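PDB 3OKZ: cell envelope-related transcriptional attenuator domain-containing protein, which is of unknown function but, as a LytR/CpsA/Psr family member, probably helps to attach anionic glycopolymers to the cell wall. Local coordinates for residues K74-T79 / A94-M99; T133-F138 / D175-Y180; S204-I209 / A233-L238; K242-K247 / Q271-K276. One frame throughout, in Å; residues are numbered along the deposited sequence.

Interaction 1 (K74-T79 / A94-M99); sequences KNNGQT and AEMALM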
# COMPACT_ATOMS: atom_id res chain seq x y z
N LYS A 74 -19.97 -11.17 6.40
CA LYS A 74 -21.25 -10.93 7.06
C LYS A 74 -21.14 -10.88 8.58
O LYS A 74 -21.89 -10.16 9.25
CB LYS A 74 -22.25 -12.01 6.65
CG LYS A 74 -23.62 -11.87 7.28
CD LYS A 74 -24.60 -12.88 6.70
CE LYS A 74 -25.93 -12.80 7.41
NZ LYS A 74 -26.45 -11.41 7.40
N ASN A 75 -20.19 -11.62 9.13
CA ASN A 75 -20.01 -11.65 10.57
C ASN A 75 -19.31 -10.39 11.10
O ASN A 75 -18.82 -10.38 12.23
CB ASN A 75 -19.20 -12.91 10.95
CG ASN A 75 -19.43 -13.35 12.38
OD1 ASN A 75 -19.23 -14.52 12.72
ND2 ASN A 75 -19.85 -12.42 13.24
N ASN A 76 -19.28 -9.33 10.29
CA ASN A 76 -18.63 -8.08 10.71
C ASN A 76 -19.59 -6.89 10.82
O ASN A 76 -20.29 -6.53 9.86
CB ASN A 76 -17.48 -7.73 9.74
CG ASN A 76 -16.35 -6.97 10.43
OD1 ASN A 76 -16.54 -5.85 10.92
ND2 ASN A 76 -15.18 -7.59 10.48
N GLY A 77 -19.61 -6.26 11.99
CA GLY A 77 -20.49 -5.13 12.21
C GLY A 77 -20.31 -3.96 11.25
O GLY A 77 -21.22 -3.15 11.08
N GLN A 78 -19.16 -3.87 10.61
CA GLN A 78 -18.92 -2.76 9.70
C GLN A 78 -19.04 -3.03 8.20
O GLN A 78 -18.77 -2.15 7.39
CB GLN A 78 -17.54 -2.16 10.00
CG GLN A 78 -17.50 -1.36 11.27
CD GLN A 78 -18.51 -0.23 11.25
OE1 GLN A 78 -18.79 0.34 10.19
NE2 GLN A 78 -19.05 0.12 12.42
N THR A 79 -19.45 -4.24 7.81
CA THR A 79 -19.59 -4.54 6.39
C THR A 79 -20.73 -3.70 5.81
O THR A 79 -21.66 -3.33 6.53
CB THR A 79 -19.92 -6.03 6.16
OG1 THR A 79 -18.96 -6.84 6.85
CG2 THR A 79 -19.88 -6.36 4.68
N ALA A 94 -6.68 -7.50 7.53
CA ALA A 94 -6.27 -7.97 6.21
C ALA A 94 -7.40 -8.37 5.27
O ALA A 94 -7.53 -7.82 4.16
CB ALA A 94 -5.29 -9.12 6.36
N GLU A 95 -8.22 -9.33 5.69
CA GLU A 95 -9.33 -9.82 4.89
C GLU A 95 -10.28 -8.75 4.36
O GLU A 95 -10.63 -8.75 3.17
CB GLU A 95 -10.13 -10.85 5.69
CG GLU A 95 -11.48 -11.21 5.11
CD GLU A 95 -12.08 -12.42 5.80
OE1 GLU A 95 -11.82 -13.56 5.35
OE2 GLU A 95 -12.79 -12.23 6.80
N MSE A 96 -10.72 -7.86 5.24
CA MSE A 96 -11.65 -6.80 4.87
C MSE A 96 -10.96 -5.77 4.00
O MSE A 96 -11.56 -5.21 3.09
CB MSE A 96 -12.26 -6.15 6.12
CG MSE A 96 -13.39 -5.17 5.85
SE MSE A 96 -14.46 -4.82 7.45
CE MSE A 96 -15.96 -5.97 7.06
N ALA A 97 -9.69 -5.52 4.29
CA ALA A 97 -8.93 -4.57 3.51
C ALA A 97 -8.86 -5.14 2.11
O ALA A 97 -9.13 -4.46 1.12
CB ALA A 97 -7.54 -4.42 4.07
N LEU A 98 -8.49 -6.42 2.02
CA LEU A 98 -8.39 -7.05 0.73
C LEU A 98 -9.73 -6.98 0.01
O LEU A 98 -9.81 -6.46 -1.11
CB LEU A 98 -7.95 -8.50 0.86
CG LEU A 98 -7.79 -9.15 -0.52
CD1 LEU A 98 -6.61 -8.53 -1.23
CD2 LEU A 98 -7.59 -10.64 -0.37
N MSE A 99 -10.78 -7.48 0.65
CA MSE A 99 -12.10 -7.49 0.03
C MSE A 99 -12.56 -6.10 -0.41
O MSE A 99 -13.07 -5.92 -1.52
CB MSE A 99 -13.11 -8.11 0.98
CG MSE A 99 -12.79 -9.57 1.29
SE MSE A 99 -14.15 -10.47 2.31
CE MSE A 99 -15.04 -11.39 0.86

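Interaction 2 (T133-F138 / D175-Y180); sequences TNKFDF and DPEGDY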
# COMPACT_ATOMS: atom_id res chain seq x y z
N THR A 133 16.48 12.54 0.45
CA THR A 133 16.70 13.99 0.49
C THR A 133 15.51 14.74 1.09
O THR A 133 14.39 14.64 0.59
CB THR A 133 16.96 14.54 -0.94
OG1 THR A 133 18.04 13.83 -1.56
CG2 THR A 133 17.28 16.02 -0.89
N ASN A 134 15.76 15.49 2.16
CA ASN A 134 14.71 16.26 2.83
C ASN A 134 14.62 17.63 2.18
O ASN A 134 15.36 18.54 2.53
CB ASN A 134 15.03 16.40 4.32
CG ASN A 134 14.12 17.41 5.00
OD1 ASN A 134 12.93 17.47 4.72
ND2 ASN A 134 14.68 18.19 5.91
N LYS A 135 13.70 17.77 1.24
CA LYS A 135 13.54 19.02 0.51
C LYS A 135 13.17 20.20 1.39
O LYS A 135 13.24 21.35 0.95
CB LYS A 135 12.51 18.85 -0.61
CG LYS A 135 11.16 18.39 -0.09
CD LYS A 135 10.08 18.34 -1.18
CE LYS A 135 8.75 17.93 -0.56
NZ LYS A 135 7.63 17.93 -1.54
N PHE A 136 12.79 19.94 2.64
CA PHE A 136 12.40 21.01 3.55
C PHE A 136 13.56 21.74 4.23
O PHE A 136 14.73 21.42 4.05
CB PHE A 136 11.46 20.48 4.63
CG PHE A 136 10.26 19.76 4.09
CD1 PHE A 136 10.21 18.37 4.08
CD2 PHE A 136 9.19 20.48 3.56
CE1 PHE A 136 9.11 17.70 3.55
CE2 PHE A 136 8.09 19.82 3.02
CZ PHE A 136 8.05 18.43 3.02
N ASP A 137 13.20 22.75 5.01
CA ASP A 137 14.17 23.55 5.74
C ASP A 137 14.28 23.05 7.16
O ASP A 137 15.31 23.18 7.80
CB ASP A 137 13.72 25.00 5.74
CG ASP A 137 14.24 25.77 4.56
OD1 ASP A 137 14.18 25.23 3.43
OD2 ASP A 137 14.70 26.91 4.76
N PHE A 138 13.19 22.47 7.66
CA PHE A 138 13.14 21.94 9.01
C PHE A 138 13.40 20.43 9.00
O PHE A 138 13.55 19.84 7.93
CB PHE A 138 11.77 22.21 9.62
CG PHE A 138 10.64 21.94 8.68
CD1 PHE A 138 10.37 22.81 7.63
CD2 PHE A 138 9.89 20.78 8.80
CE1 PHE A 138 9.36 22.53 6.71
CE2 PHE A 138 8.88 20.48 7.89
CZ PHE A 138 8.62 21.36 6.84
N ASP A 175 3.76 18.90 5.77
CA ASP A 175 3.80 18.81 4.32
C ASP A 175 2.49 19.34 3.73
O ASP A 175 1.41 18.77 3.92
CB ASP A 175 4.03 17.36 3.86
CG ASP A 175 4.34 17.25 2.36
OD1 ASP A 175 4.27 18.28 1.66
OD2 ASP A 175 4.65 16.14 1.88
N PRO A 176 2.58 20.46 3.01
CA PRO A 176 1.42 21.08 2.37
C PRO A 176 0.61 20.05 1.57
O PRO A 176 -0.60 20.17 1.45
CB PRO A 176 2.05 22.13 1.46
CG PRO A 176 3.29 22.52 2.21
CD PRO A 176 3.82 21.20 2.71
N GLU A 177 1.29 19.04 1.03
CA GLU A 177 0.62 18.01 0.24
C GLU A 177 -0.04 16.94 1.11
O GLU A 177 -0.59 15.96 0.60
CB GLU A 177 1.61 17.36 -0.71
CG GLU A 177 2.25 18.34 -1.68
CD GLU A 177 3.66 17.92 -2.05
OE1 GLU A 177 4.55 17.96 -1.16
OE2 GLU A 177 3.88 17.56 -3.23
N GLY A 178 0.01 17.13 2.42
CA GLY A 178 -0.60 16.18 3.33
C GLY A 178 -0.39 14.72 2.96
O GLY A 178 0.71 14.34 2.57
N ASP A 179 -1.45 13.92 3.05
CA ASP A 179 -1.36 12.49 2.78
C ASP A 179 -0.85 12.11 1.40
O ASP A 179 -0.51 10.96 1.18
CB ASP A 179 -2.71 11.83 3.02
CG ASP A 179 -2.57 10.36 3.43
OD1 ASP A 179 -1.84 10.08 4.41
OD2 ASP A 179 -3.19 9.49 2.77
N TYR A 180 -0.78 13.06 0.48
CA TYR A 180 -0.28 12.75 -0.85
C TYR A 180 1.23 12.91 -0.88
O TYR A 180 1.93 12.18 -1.57
CB TYR A 180 -0.96 13.63 -1.90
CG TYR A 180 -2.44 13.30 -1.99
CD1 TYR A 180 -2.85 11.98 -2.19
CD2 TYR A 180 -3.41 14.27 -1.81
CE1 TYR A 180 -4.19 11.64 -2.20
CE2 TYR A 180 -4.77 13.94 -1.82
CZ TYR A 180 -5.14 12.62 -2.02
OH TYR A 180 -6.47 12.27 -2.06

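Interaction 3 (S204-I209 / A233-L238); sequences SSYKKI and AYKDSL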
# COMPACT_ATOMS: atom_id res chain seq x y z
N SER A 204 21.23 -15.81 -1.47
CA SER A 204 21.63 -16.02 -0.08
C SER A 204 21.27 -14.74 0.67
O SER A 204 20.63 -14.77 1.73
CB SER A 204 23.14 -16.27 0.00
OG SER A 204 23.56 -16.51 1.33
N SER A 205 21.69 -13.62 0.11
CA SER A 205 21.38 -12.35 0.73
C SER A 205 19.87 -12.17 0.86
O SER A 205 19.40 -11.62 1.85
CB SER A 205 21.98 -11.20 -0.09
OG SER A 205 23.39 -11.26 -0.05
N TYR A 206 19.10 -12.66 -0.11
CA TYR A 206 17.65 -12.53 -0.05
C TYR A 206 17.05 -13.33 1.10
O TYR A 206 16.25 -12.80 1.88
CB TYR A 206 16.98 -12.98 -1.36
CG TYR A 206 17.44 -12.23 -2.57
CD1 TYR A 206 17.69 -10.85 -2.51
CD2 TYR A 206 17.63 -12.88 -3.78
CE1 TYR A 206 18.12 -10.15 -3.64
CE2 TYR A 206 18.05 -12.19 -4.91
CZ TYR A 206 18.29 -10.82 -4.83
OH TYR A 206 18.69 -10.13 -5.95
N LYS A 207 17.44 -14.60 1.19
CA LYS A 207 16.93 -15.45 2.25
C LYS A 207 17.10 -14.77 3.59
O LYS A 207 16.17 -14.68 4.39
CB LYS A 207 17.68 -16.78 2.28
CG LYS A 207 17.33 -17.74 1.15
CD LYS A 207 17.88 -19.13 1.45
CE LYS A 207 17.48 -20.13 0.38
NZ LYS A 207 18.00 -21.48 0.71
N LYS A 208 18.31 -14.26 3.82
CA LYS A 208 18.65 -13.60 5.07
C LYS A 208 17.74 -12.43 5.34
O LYS A 208 17.26 -12.23 6.46
CB LYS A 208 20.11 -13.14 5.06
CG LYS A 208 21.14 -14.27 5.13
CD LYS A 208 22.50 -13.75 5.62
CE LYS A 208 23.54 -14.86 5.73
NZ LYS A 208 23.99 -15.40 4.41
N ILE A 209 17.48 -11.64 4.31
CA ILE A 209 16.63 -10.49 4.46
C ILE A 209 15.18 -10.84 4.74
O ILE A 209 14.59 -10.29 5.68
CB ILE A 209 16.73 -9.60 3.21
CG1 ILE A 209 18.12 -8.96 3.17
CG2 ILE A 209 15.63 -8.54 3.22
CD1 ILE A 209 18.43 -8.16 1.93
N ALA A 233 12.05 -15.21 -10.99
CA ALA A 233 11.55 -14.97 -12.33
C ALA A 233 11.05 -13.55 -12.48
O ALA A 233 10.92 -13.06 -13.60
CB ALA A 233 10.44 -15.96 -12.66
N TYR A 234 10.76 -12.87 -11.36
CA TYR A 234 10.25 -11.50 -11.44
C TYR A 234 11.27 -10.43 -11.01
O TYR A 234 10.98 -9.22 -11.06
CB TYR A 234 8.98 -11.36 -10.60
CG TYR A 234 7.90 -12.38 -10.90
CD1 TYR A 234 7.99 -13.68 -10.42
CD2 TYR A 234 6.76 -12.03 -11.63
CE1 TYR A 234 6.97 -14.62 -10.64
CE2 TYR A 234 5.73 -12.95 -11.86
CZ TYR A 234 5.84 -14.24 -11.36
OH TYR A 234 4.82 -15.16 -11.54
N LYS A 235 12.46 -10.87 -10.62
CA LYS A 235 13.53 -9.98 -10.18
C LYS A 235 13.88 -8.91 -11.21
O LYS A 235 14.24 -7.79 -10.85
CB LYS A 235 14.78 -10.79 -9.82
CG LYS A 235 16.03 -9.93 -9.54
CD LYS A 235 17.30 -10.72 -9.73
CE LYS A 235 18.47 -9.83 -10.14
NZ LYS A 235 18.97 -8.96 -9.03
N ASP A 236 13.79 -9.25 -12.49
CA ASP A 236 14.12 -8.29 -13.54
C ASP A 236 13.01 -7.26 -13.66
O ASP A 236 13.26 -6.10 -13.95
CB ASP A 236 14.30 -9.01 -14.88
CG ASP A 236 15.09 -10.30 -14.74
OD1 ASP A 236 14.58 -11.24 -14.09
OD2 ASP A 236 16.22 -10.36 -15.27
N SER A 237 11.78 -7.71 -13.43
CA SER A 237 10.61 -6.85 -13.52
C SER A 237 10.67 -5.71 -12.51
O SER A 237 10.20 -4.61 -12.78
CB SER A 237 9.33 -7.66 -13.28
OG SER A 237 9.14 -8.60 -14.33
N LEU A 238 11.27 -5.99 -11.36
CA LEU A 238 11.38 -4.98 -10.31
C LEU A 238 12.38 -3.88 -10.70
O LEU A 238 12.50 -2.88 -10.01
CB LEU A 238 11.80 -5.67 -9.01
CG LEU A 238 10.94 -6.89 -8.67
CD1 LEU A 238 11.44 -7.56 -7.40
CD2 LEU A 238 9.48 -6.47 -8.53

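Interaction 4 (K242-K247 / Q271-K276); sequences KSYQLK and QNRIKK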
# COMPACT_ATOMS: atom_id res chain seq x y z
N LYS A 242 6.85 2.17 -12.07
CA LYS A 242 6.08 3.37 -12.37
C LYS A 242 5.12 3.51 -11.20
O LYS A 242 4.30 2.63 -10.98
CB LYS A 242 5.28 3.22 -13.66
CG LYS A 242 6.04 3.50 -14.96
CD LYS A 242 5.14 3.18 -16.17
CE LYS A 242 5.79 3.53 -17.51
NZ LYS A 242 5.89 5.01 -17.72
N SER A 243 5.22 4.61 -10.46
CA SER A 243 4.37 4.86 -9.29
C SER A 243 3.19 5.80 -9.56
O SER A 243 3.34 6.83 -10.23
CB SER A 243 5.21 5.44 -8.16
OG SER A 243 6.37 4.65 -7.95
N TYR A 244 2.03 5.44 -9.03
CA TYR A 244 0.83 6.26 -9.21
C TYR A 244 0.10 6.42 -7.89
O TYR A 244 0.21 5.59 -6.99
CB TYR A 244 -0.12 5.62 -10.22
CG TYR A 244 0.52 5.26 -11.55
CD1 TYR A 244 1.38 4.16 -11.66
CD2 TYR A 244 0.25 6.01 -12.69
CE1 TYR A 244 1.96 3.83 -12.87
CE2 TYR A 244 0.83 5.68 -13.92
CZ TYR A 244 1.68 4.59 -14.00
OH TYR A 244 2.26 4.28 -15.21
N GLN A 245 -0.66 7.51 -7.79
CA GLN A 245 -1.43 7.81 -6.59
C GLN A 245 -2.92 7.94 -6.96
O GLN A 245 -3.29 8.72 -7.83
CB GLN A 245 -0.93 9.11 -5.94
CG GLN A 245 -1.77 9.58 -4.74
CD GLN A 245 -1.67 8.66 -3.53
OE1 GLN A 245 -0.61 8.49 -2.96
NE2 GLN A 245 -2.79 8.06 -3.15
N LEU A 246 -3.75 7.15 -6.29
CA LEU A 246 -5.19 7.19 -6.53
C LEU A 246 -5.77 8.27 -5.63
O LEU A 246 -5.68 8.17 -4.41
CB LEU A 246 -5.79 5.83 -6.18
CG LEU A 246 -7.32 5.76 -6.21
CD1 LEU A 246 -7.81 5.97 -7.64
CD2 LEU A 246 -7.76 4.41 -5.67
N LYS A 247 -6.37 9.30 -6.22
CA LYS A 247 -6.94 10.36 -5.39
C LYS A 247 -8.24 10.95 -5.92
O LYS A 247 -8.46 11.04 -7.12
CB LYS A 247 -5.91 11.49 -5.21
CG LYS A 247 -5.30 11.98 -6.51
CD LYS A 247 -4.28 13.09 -6.26
CE LYS A 247 -3.50 13.41 -7.54
NZ LYS A 247 -2.68 14.65 -7.44
N GLN A 271 -8.39 1.79 -12.89
CA GLN A 271 -8.68 0.37 -12.82
C GLN A 271 -8.07 -0.25 -14.07
O GLN A 271 -7.16 -1.07 -13.99
CB GLN A 271 -10.20 0.12 -12.84
CG GLN A 271 -11.00 0.57 -11.62
CD GLN A 271 -12.44 0.10 -11.70
OE1 GLN A 271 -13.21 0.24 -10.75
NE2 GLN A 271 -12.81 -0.46 -12.84
N ASN A 272 -8.59 0.16 -15.22
CA ASN A 272 -8.16 -0.36 -16.51
C ASN A 272 -6.65 -0.28 -16.74
O ASN A 272 -6.07 -1.14 -17.40
CB ASN A 272 -8.92 0.37 -17.63
CG ASN A 272 -10.44 0.13 -17.56
OD1 ASN A 272 -11.20 0.71 -18.33
ND2 ASN A 272 -10.87 -0.74 -16.63
N ARG A 273 -6.01 0.76 -16.20
CA ARG A 273 -4.57 0.92 -16.34
C ARG A 273 -3.96 -0.29 -15.63
O ARG A 273 -3.04 -0.94 -16.14
CB ARG A 273 -4.12 2.22 -15.66
CG ARG A 273 -2.68 2.62 -15.91
CD ARG A 273 -1.81 2.37 -14.69
NE ARG A 273 -2.35 2.99 -13.48
CZ ARG A 273 -2.60 4.29 -13.35
NH1 ARG A 273 -2.37 5.14 -14.35
NH2 ARG A 273 -3.10 4.75 -12.21
N ILE A 274 -4.48 -0.59 -14.44
CA ILE A 274 -4.01 -1.73 -13.66
C ILE A 274 -4.39 -3.02 -14.39
O ILE A 274 -3.56 -3.92 -14.53
CB ILE A 274 -4.63 -1.74 -12.25
CG1 ILE A 274 -4.09 -0.55 -11.45
CG2 ILE A 274 -4.33 -3.04 -11.56
CD1 ILE A 274 -4.47 -0.59 -9.97
N LYS A 275 -5.63 -3.10 -14.85
CA LYS A 275 -6.10 -4.28 -15.57
C LYS A 275 -5.20 -4.61 -16.76
O LYS A 275 -4.85 -5.77 -16.97
CB LYS A 275 -7.54 -4.08 -16.03
CG LYS A 275 -8.55 -4.29 -14.92
CD LYS A 275 -9.94 -3.87 -15.31
CE LYS A 275 -10.91 -4.18 -14.18
NZ LYS A 275 -12.22 -3.52 -14.38
N LYS A 276 -4.81 -3.59 -17.52
CA LYS A 276 -3.93 -3.82 -18.66
C LYS A 276 -2.63 -4.47 -18.19
O LYS A 276 -2.04 -5.28 -18.90
CB LYS A 276 -3.61 -2.50 -19.37
CG LYS A 276 -2.62 -2.68 -20.52
CD LYS A 276 -2.08 -1.34 -21.05
CE LYS A 276 -3.18 -0.46 -21.63
NZ LYS A 276 -2.65 0.83 -22.16

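Interaction 1 (K74-T79 / A94-M99)
M96, a selenomethionine on helix 93-105, sets its methyl group against both N76 and T79 of the 74-79 loop. No polar bond crosses the contact; what joins the segments is close packing round M96 CE. This atom lies 3.5 Å from N76 CG and also 3.5 Å from N76 CB, while M96 SE stands 4.1 Å from N76 CG. Of the loop atoms, T79 OG1 is nearest to the methyl, at 3.1 Å from M96 CE. M96 leaves the helix with CG anti to the backbone N (chi1 -172°) and bends at its third torsion, which turns CE toward the loop.

Hydrogen bonding shapes the loop side. A type I beta turn runs from N76 to T79, closed by T79 N to N76 O at 3.2 Å, and N76 OD1 weakly accepts from Q78 N at 3.3 Å, an Asx turn. The other polar ends have partners beyond the segments: N76 ND2 bonds to S91 O and T79 OG1 to P73 O.

The arrangement is a helix resting one apolar tip, the M96 methyl, on a beta turn, while A97 and L98 of the same helix pack against strand 20-28 of the mixed sheet in the LCP domain.

Interaction 2 (T133-F138 / D175-Y180)
F136 overlaps the side chain of D175 edge-on: its ring corner CZ stops 3.9 Å from D175 CG, with D175 CG near the ring plane and the carboxylate turned 75° from the ring. The site is the entry to helix 178-200, where D175 starts a type I beta turn ending at G178. The turn is closed by G178 N to D175 O at 2.6 Å, and D175 OD1 takes a capping bond from E177 N at 3.1 Å, an Asx turn. That N-H arrives from well above the carboxylate plane, 65° out of it. The other oxygen, D175 OD2, forms a salt bridge with R185, about two turns into the same helix, so two contacts, one on each oxygen, probably hold the rotation of the carboxylate that F136 abuts. P176 borders the ring more loosely, its CD 4.5 Å from F136 CE2.

On the loop side F136 is backed by its own neighbours. K135 CG sits over the centre of one face of its ring, and F136 CB lies over the rim of the F138 ring. The contact sets the loop after strand 130-134 against the helix entrance at the protein surface.

K135 runs on past the F136 ring with its chain extended beyond CG. E177 comes from the opposite direction, and the salt bridge between K135 NZ and E177 OE1 spans 3.1 Å, using the syn lone pair of that oxygen.

Interaction 3 (S204-I209 / A233-L238)
K235 meets Y206 with the far half of its side chain, and the distances to the single atom Y206 OH trace the approach. K235 CB points toward helix 203-212 but lies 5.5 Å from Y206 OH. A first torsion of 171° stretches K235 away from its own backbone N, and the chain runs past the hydroxyl, K235 CG coming to 4.5 Å of Y206 OH. K235 CD lies 4.1 Å from Y206 OH, so the methylene passes beside the hydroxyl. K235 CE remains at 4.2 Å from Y206 OH, and there the chain bends (chi4 72°), swinging the ammonium back toward that oxygen.

The two side chains thereby cross at about a right angle between two peripheral parts of the alpha/beta fold: helix 203-212, which follows helix 178-200, and the loop that leads from helix 228-232 into strand 241-252 of the mixed sheet.

At the tip, K235 NZ donates to Y206 OH at 3.3 Å, a weak bond. The angle at the oxygen, from Y206 CZ through Y206 OH to K235 NZ, is 164°, far wider than the roughly 120° expected at a hydroxyl acceptor, in keeping with that weakness. The stronger polar partner of K235 NZ is N201 OD1, in the linker between helices 178-200 and 203-212. Y206 OH in turn makes a weak hydrogen bond with L198 O, and the Y206 side chain touches I197, also on helix 178-200.

Interaction 4 (K242-K247 / Q271-K276)
A cation-pi stack between R273 of helix 264-277 and Y244 of strand 241-252 joins a helix to the mixed sheet of the alpha/beta fold. The evidence is threefold. R273 CZ stands 3.8 Å from the centroid of the Y244 ring, and the line between them is 27° off the ring normal, so the charge lies over the face. The planes of guanidinium and ring differ by 28°, close enough to parallel for the flat groups to stack.

The overlap is displaced to one side of the ring. R273 NH1 overhangs the CD2-CE2 rim, just outside the ring outline, 3.2 Å from Y244 CD2 and 3.3 Å from Y244 CE2, and R273 CZ is 3.4 Å from Y244 CD2. R273 NH2 extends past the ring toward the strand, 3.7 Å from Y244 CB. The first torsion of R273 is trans, carrying the chain off the helix, and bends at its second and third torsions (chi3 -54°) lay the guanidinium flat on the ring. No hydrogen bond crosses between the segments, so the contact probably rests on dispersion and on the attraction of a positive group to the ring electrons.

Strand 241-252 runs parallel to strand 56-62, with which Y244 shares backbone hydrogen bonds through M59 and S61, and the Y244 side chain also touches T58 and T60. The alternation of the strand sends S243 and Q245 to the other face of the sheet, against helix 178-200. Helix 264-277 itself reaches on to strand 41-51, where I274 packs on L47 and T49.

How the interactions relate
From the N terminus the contacts follow in series, none nesting or crossing. Interaction 1 closes a loop of 14 residues, joining a turn to helix 93-105. Interaction 2 spans 36 residues and ties the end of strand 130-134, in the two-stranded sheet, to the start of helix 178-200; it lies on the opposite side of the chain's centre from interaction 1, about 34 Å between centres. Interactions 3 and 4 each span 23 residues and adjoin in sequence: the first ties helix 203-212 to the loop before strand 241-252, the second ties that strand to helix 264-277. Interactions 2 and 4 touch directly: Y180 OH lies 3.3 Å from K247 CB, linking helix 178-200 with the seven-stranded sheet.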